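Local coordinates for bifunctional protein PutA (Bdellovibrio bacteriovorus, PDB 5UR2) that probably oxidises L-glutamate gamma-semialdehyde to L-glutamate with NAD(+), the second step of proline breakdown, and also carries an FAD-dependent proline dehydrogenase domain, at residues M819-L832 with P851-G863. Sequence-based numbering, arbitrary orientation.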
loop_
_atom_site.group_PDB
_atom_site.type_symbol
_atom_site.label_atom_id
_atom_site.label_comp_id
_atom_site.label_asym_id
_atom_site.label_seq_id
_atom_site.Cartn_x
_atom_site.Cartn_y
_atom_site.Cartn_z
ATOM N N MET B 819 -22.898 -19.187 -27.523
ATOM C CA MET B 819 -21.521 -19.636 -27.635
ATOM C C MET B 819 -21.158 -19.851 -29.100
ATOM O O MET B 819 -22.021 -20.144 -29.943
ATOM C CB MET B 819 -21.259 -20.903 -26.806
ATOM C CG MET B 819 -22.318 -21.956 -26.858
ATOM S SD MET B 819 -21.969 -23.317 -25.702
ATOM C CE MET B 819 -20.669 -24.182 -26.571
ATOM N N GLY B 820 -19.873 -19.648 -29.401
ATOM C CA GLY B 820 -19.313 -19.974 -30.693
ATOM C C GLY B 820 -18.409 -21.184 -30.595
ATOM O O GLY B 820 -18.591 -22.039 -29.728
ATOM N N PRO B 821 -17.388 -21.255 -31.446
ATOM C CA PRO B 821 -16.504 -22.428 -31.471
ATOM C C PRO B 821 -15.395 -22.330 -30.427
ATOM O O PRO B 821 -15.151 -21.280 -29.847
ATOM C CB PRO B 821 -15.927 -22.384 -32.892
ATOM C CG PRO B 821 -15.776 -20.872 -33.134
ATOM C CD PRO B 821 -16.984 -20.226 -32.424
ATOM N N VAL B 822 -14.703 -23.457 -30.201
ATOM C CA VAL B 822 -13.476 -23.411 -29.400
ATOM C C VAL B 822 -12.320 -23.029 -30.321
ATOM O O VAL B 822 -12.504 -22.890 -31.533
ATOM C CB VAL B 822 -13.189 -24.735 -28.660
ATOM C CG1 VAL B 822 -14.230 -24.989 -27.562
ATOM C CG2 VAL B 822 -13.087 -25.914 -29.646
ATOM N N VAL B 823 -11.120 -22.865 -29.761
ATOM C CA VAL B 823 -10.114 -22.014 -30.397
ATOM C C VAL B 823 -9.517 -22.656 -31.655
ATOM O O VAL B 823 -9.346 -21.978 -32.673
ATOM C CB VAL B 823 -9.024 -21.626 -29.377
ATOM C CG1 VAL B 823 -8.222 -22.842 -28.937
ATOM C CG2 VAL B 823 -8.101 -20.613 -29.988
ATOM N N ASP B 824 -9.200 -23.956 -31.627
ATOM C CA ASP B 824 -8.514 -24.583 -32.761
ATOM C C ASP B 824 -8.799 -26.085 -32.780
ATOM O O ASP B 824 -9.460 -26.629 -31.889
ATOM C CB ASP B 824 -6.995 -24.287 -32.753
ATOM C CG ASP B 824 -6.270 -24.814 -31.495
ATOM O OD1 ASP B 824 -6.833 -25.642 -30.737
ATOM O OD2 ASP B 824 -5.109 -24.390 -31.272
ATOM N N LYS B 825 -8.289 -26.756 -33.820
ATOM C CA LYS B 825 -8.629 -28.162 -34.030
ATOM C C LYS B 825 -8.085 -29.048 -32.906
ATOM O O LYS B 825 -8.746 -30.007 -32.489
ATOM C CB LYS B 825 -8.125 -28.623 -35.397
ATOM C CG LYS B 825 -8.643 -30.010 -35.803
ATOM C CD LYS B 825 -8.215 -30.381 -37.194
ATOM C CE LYS B 825 -8.750 -31.763 -37.590
ATOM N NZ LYS B 825 -8.440 -32.851 -36.606
ATOM N N GLU B 826 -6.884 -28.742 -32.405
ATOM C CA GLU B 826 -6.342 -29.473 -31.262
ATOM C C GLU B 826 -7.279 -29.408 -30.056
ATOM O O GLU B 826 -7.568 -30.427 -29.423
ATOM C CB GLU B 826 -4.965 -28.925 -30.886
ATOM C CG GLU B 826 -4.379 -29.633 -29.674
ATOM C CD GLU B 826 -3.073 -29.029 -29.179
ATOM O OE1 GLU B 826 -2.520 -28.149 -29.865
ATOM O OE2 GLU B 826 -2.617 -29.428 -28.084
ATOM N N ALA B 827 -7.735 -28.208 -29.698
ATOM C CA ALA B 827 -8.648 -28.098 -28.566
ATOM C C ALA B 827 -9.952 -28.831 -28.849
ATOM O O ALA B 827 -10.464 -29.561 -27.993
ATOM C CB ALA B 827 -8.916 -26.624 -28.249
ATOM N N TYR B 828 -10.485 -28.664 -30.057
ATOM C CA TYR B 828 -11.702 -29.364 -30.448
ATOM C C TYR B 828 -11.559 -30.870 -30.252
ATOM O O TYR B 828 -12.376 -31.499 -29.573
ATOM C CB TYR B 828 -12.028 -29.033 -31.905
ATOM C CG TYR B 828 -13.277 -29.713 -32.450
ATOM C CD1 TYR B 828 -14.541 -29.160 -32.239
ATOM C CD2 TYR B 828 -13.191 -30.902 -33.170
ATOM C CE1 TYR B 828 -15.674 -29.764 -32.738
ATOM C CE2 TYR B 828 -14.329 -31.520 -33.673
ATOM C CZ TYR B 828 -15.567 -30.941 -33.444
ATOM O OH TYR B 828 -16.707 -31.528 -33.922
ATOM N N ASP B 829 -10.517 -31.468 -30.841
ATOM C CA ASP B 829 -10.346 -32.918 -30.735
ATOM C C ASP B 829 -10.119 -33.351 -29.293
ATOM O O ASP B 829 -10.621 -34.396 -28.864
ATOM C CB ASP B 829 -9.202 -33.394 -31.634
ATOM C CG ASP B 829 -9.542 -33.287 -33.120
ATOM O OD1 ASP B 829 -10.730 -33.305 -33.479
ATOM O OD2 ASP B 829 -8.627 -33.166 -33.938
ATOM N N ARG B 830 -9.338 -32.577 -28.538
ATOM C CA ARG B 830 -9.105 -32.913 -27.139
ATOM C C ARG B 830 -10.414 -32.904 -26.353
ATOM O O ARG B 830 -10.695 -33.824 -25.574
ATOM C CB ARG B 830 -8.095 -31.930 -26.542
ATOM C CG ARG B 830 -7.856 -32.105 -25.063
ATOM C CD ARG B 830 -6.891 -31.053 -24.511
ATOM N NE ARG B 830 -7.383 -29.679 -24.633
ATOM C CZ ARG B 830 -8.386 -29.184 -23.914
ATOM N NH1 ARG B 830 -9.010 -29.952 -23.033
ATOM N NH2 ARG B 830 -8.767 -27.924 -24.070
ATOM N N ILE B 831 -11.240 -31.880 -26.570
ATOM C CA ILE B 831 -12.479 -31.745 -25.818
ATOM C C ILE B 831 -13.464 -32.847 -26.186
ATOM O O ILE B 831 -14.087 -33.455 -25.306
ATOM C CB ILE B 831 -13.081 -30.351 -26.044
ATOM C CG1 ILE B 831 -12.159 -29.284 -25.432
ATOM C CG2 ILE B 831 -14.476 -30.287 -25.426
ATOM C CD1 ILE B 831 -12.484 -27.877 -25.891
ATOM N N LEU B 832 -13.626 -33.132 -27.481
ATOM C CA LEU B 832 -14.509 -34.231 -27.867
ATOM C C LEU B 832 -14.012 -35.566 -27.320
ATOM O O LEU B 832 -14.816 -36.467 -27.054
ATOM C CB LEU B 832 -14.656 -34.306 -29.387
ATOM C CG LEU B 832 -15.922 -33.669 -29.957
ATOM C CD1 LEU B 832 -15.930 -32.174 -29.742
ATOM C CD2 LEU B 832 -16.127 -34.044 -31.422
ATOM N N PRO B 851 -23.723 -26.528 -35.170
ATOM C CA PRO B 851 -23.523 -26.435 -36.618
ATOM C C PRO B 851 -22.164 -26.994 -37.022
ATOM O O PRO B 851 -21.304 -27.298 -36.192
ATOM C CB PRO B 851 -23.613 -24.930 -36.875
ATOM C CG PRO B 851 -23.112 -24.333 -35.613
ATOM C CD PRO B 851 -23.602 -25.217 -34.512
ATOM N N GLY B 852 -21.984 -27.138 -38.336
ATOM C CA GLY B 852 -20.722 -27.552 -38.906
ATOM C C GLY B 852 -19.880 -26.382 -39.394
ATOM O O GLY B 852 -20.198 -25.208 -39.195
ATOM N N GLY B 853 -18.768 -26.721 -40.039
ATOM C CA GLY B 853 -17.929 -25.728 -40.668
ATOM C C GLY B 853 -16.862 -25.131 -39.780
ATOM O O GLY B 853 -16.013 -24.385 -40.287
ATOM N N GLY B 854 -16.889 -25.413 -38.479
ATOM C CA GLY B 854 -15.919 -24.876 -37.546
ATOM C C GLY B 854 -15.786 -25.745 -36.309
ATOM O O GLY B 854 -16.312 -26.857 -36.246
ATOM N N PHE B 855 -15.072 -25.221 -35.316
ATOM C CA PHE B 855 -14.709 -26.016 -34.135
ATOM C C PHE B 855 -15.782 -25.908 -33.048
ATOM O O PHE B 855 -15.537 -25.520 -31.901
ATOM C CB PHE B 855 -13.334 -25.591 -33.620
ATOM C CG PHE B 855 -12.258 -25.619 -34.679
ATOM C CD1 PHE B 855 -12.106 -26.726 -35.489
ATOM C CD2 PHE B 855 -11.422 -24.534 -34.877
ATOM C CE1 PHE B 855 -11.123 -26.769 -36.486
ATOM C CE2 PHE B 855 -10.438 -24.563 -35.861
ATOM C CZ PHE B 855 -10.290 -25.684 -36.668
ATOM N N PHE B 856 -16.993 -26.297 -33.422
ATOM C CA PHE B 856 -18.146 -26.140 -32.542
ATOM C C PHE B 856 -18.229 -27.367 -31.648
ATOM O O PHE B 856 -18.744 -28.410 -32.052
ATOM C CB PHE B 856 -19.418 -25.923 -33.360
ATOM C CG PHE B 856 -19.383 -24.662 -34.180
ATOM C CD1 PHE B 856 -19.641 -23.427 -33.597
ATOM C CD2 PHE B 856 -19.027 -24.705 -35.524
ATOM C CE1 PHE B 856 -19.578 -22.268 -34.339
ATOM C CE2 PHE B 856 -18.963 -23.544 -36.275
ATOM C CZ PHE B 856 -19.242 -22.317 -35.677
ATOM N N ALA B 857 -17.673 -27.260 -30.454
ATOM C CA ALA B 857 -17.856 -28.316 -29.460
ATOM C C ALA B 857 -19.186 -28.102 -28.724
ATOM O O ALA B 857 -19.570 -26.961 -28.464
ATOM C CB ALA B 857 -16.684 -28.347 -28.465
ATOM N N PRO B 858 -19.919 -29.166 -28.405
ATOM C CA PRO B 858 -21.264 -29.005 -27.841
ATOM C C PRO B 858 -21.221 -28.710 -26.355
ATOM O O PRO B 858 -20.387 -29.259 -25.624
ATOM C CB PRO B 858 -21.914 -30.368 -28.101
ATOM C CG PRO B 858 -20.752 -31.330 -28.029
ATOM C CD PRO B 858 -19.564 -30.584 -28.605
ATOM N N PRO B 859 -22.134 -27.879 -25.855
ATOM C CA PRO B 859 -22.268 -27.741 -24.401
ATOM C C PRO B 859 -22.805 -29.046 -23.830
ATOM O O PRO B 859 -23.821 -29.568 -24.298
ATOM C CB PRO B 859 -23.269 -26.593 -24.242
ATOM C CG PRO B 859 -24.125 -26.693 -25.487
ATOM C CD PRO B 859 -23.191 -27.157 -26.586
ATOM N N THR B 860 -22.109 -29.575 -22.820
ATOM C CA THR B 860 -22.340 -30.924 -22.315
ATOM C C THR B 860 -22.370 -30.912 -20.793
ATOM O O THR B 860 -21.472 -30.345 -20.165
ATOM C CB THR B 860 -21.238 -31.871 -22.810
ATOM O OG1 THR B 860 -21.116 -31.758 -24.234
ATOM C CG2 THR B 860 -21.546 -33.315 -22.433
ATOM N N ILE B 861 -23.369 -31.577 -20.201
ATOM C CA ILE B 861 -23.534 -31.631 -18.749
ATOM C C ILE B 861 -23.610 -33.090 -18.302
ATOM O O ILE B 861 -24.459 -33.846 -18.787
ATOM C CB ILE B 861 -24.798 -30.885 -18.284
ATOM C CG1 ILE B 861 -24.838 -29.457 -18.814
ATOM C CG2 ILE B 861 -24.845 -30.836 -16.774
ATOM C CD1 ILE B 861 -26.105 -28.726 -18.424
ATOM N N PHE B 862 -22.738 -33.480 -17.368
ATOM C CA PHE B 862 -22.785 -34.799 -16.743
ATOM C C PHE B 862 -23.313 -34.692 -15.321
ATOM O O PHE B 862 -23.031 -33.722 -14.607
ATOM C CB PHE B 862 -21.407 -35.470 -16.723
ATOM C CG PHE B 862 -20.873 -35.725 -18.082
ATOM C CD1 PHE B 862 -21.211 -36.889 -18.749
ATOM C CD2 PHE B 862 -20.083 -34.774 -18.720
ATOM C CE1 PHE B 862 -20.756 -37.116 -20.028
ATOM C CE2 PHE B 862 -19.624 -34.989 -19.991
ATOM C CZ PHE B 862 -19.960 -36.165 -20.653
ATOM N N GLY B 863 -24.055 -35.716 -14.905
ATOM C CA GLY B 863 -24.697 -35.680 -13.608
ATOM C C GLY B 863 -24.179 -36.727 -12.652
ATOM O O GLY B 863 -23.625 -37.741 -13.088
HETATM O O HOH W 1 -17.936 -24.647 -29.084
#
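Val822 N donates to Phe855 O (2.8 Å), the one direct backbone hydrogen bond between 819-832 and 851-863, and a water adds a second link by donating to both Gly820 O and Ala857 O. Phe855, the centre of an inverse gamma turn, exemplifies an aromatic ring packed face-on against the first backbone turn of a helix, here 825-841: Lys825 N sits over the middle of one face, 3.6 Å from Phe855 CZ, with Asp824 C nearer the rim. CG anti to the carbonyl carbon (chi1 -53°) lays the ring flat against the Asp824-Lys825 peptide. Asp824 is the N-cap, Asp824 OD1 accepting from Ala827 N at 2.9 Å. In the aldehyde dehydrogenase domain, this joins the helix to the loop leading into strand 860-863, which pairs with strands 843-847 and 880-886. Tyr828 turns its ring edge to that loop, Tyr828 CE1 lying 3.4 Å from Phe856 O, while Leu832 CD1 lies over one face near the rim and also reaches Ala857 CB at 4.1 Å. Phe856 is held between two prolines: Pro821 CB makes a CH-pi contact 4.1 Å from the ring centroid, and Pro851 CG lies over the opposite face. Met819 SD rests on Pro859 CB (3.8 Å), both side chains also touching Phe773.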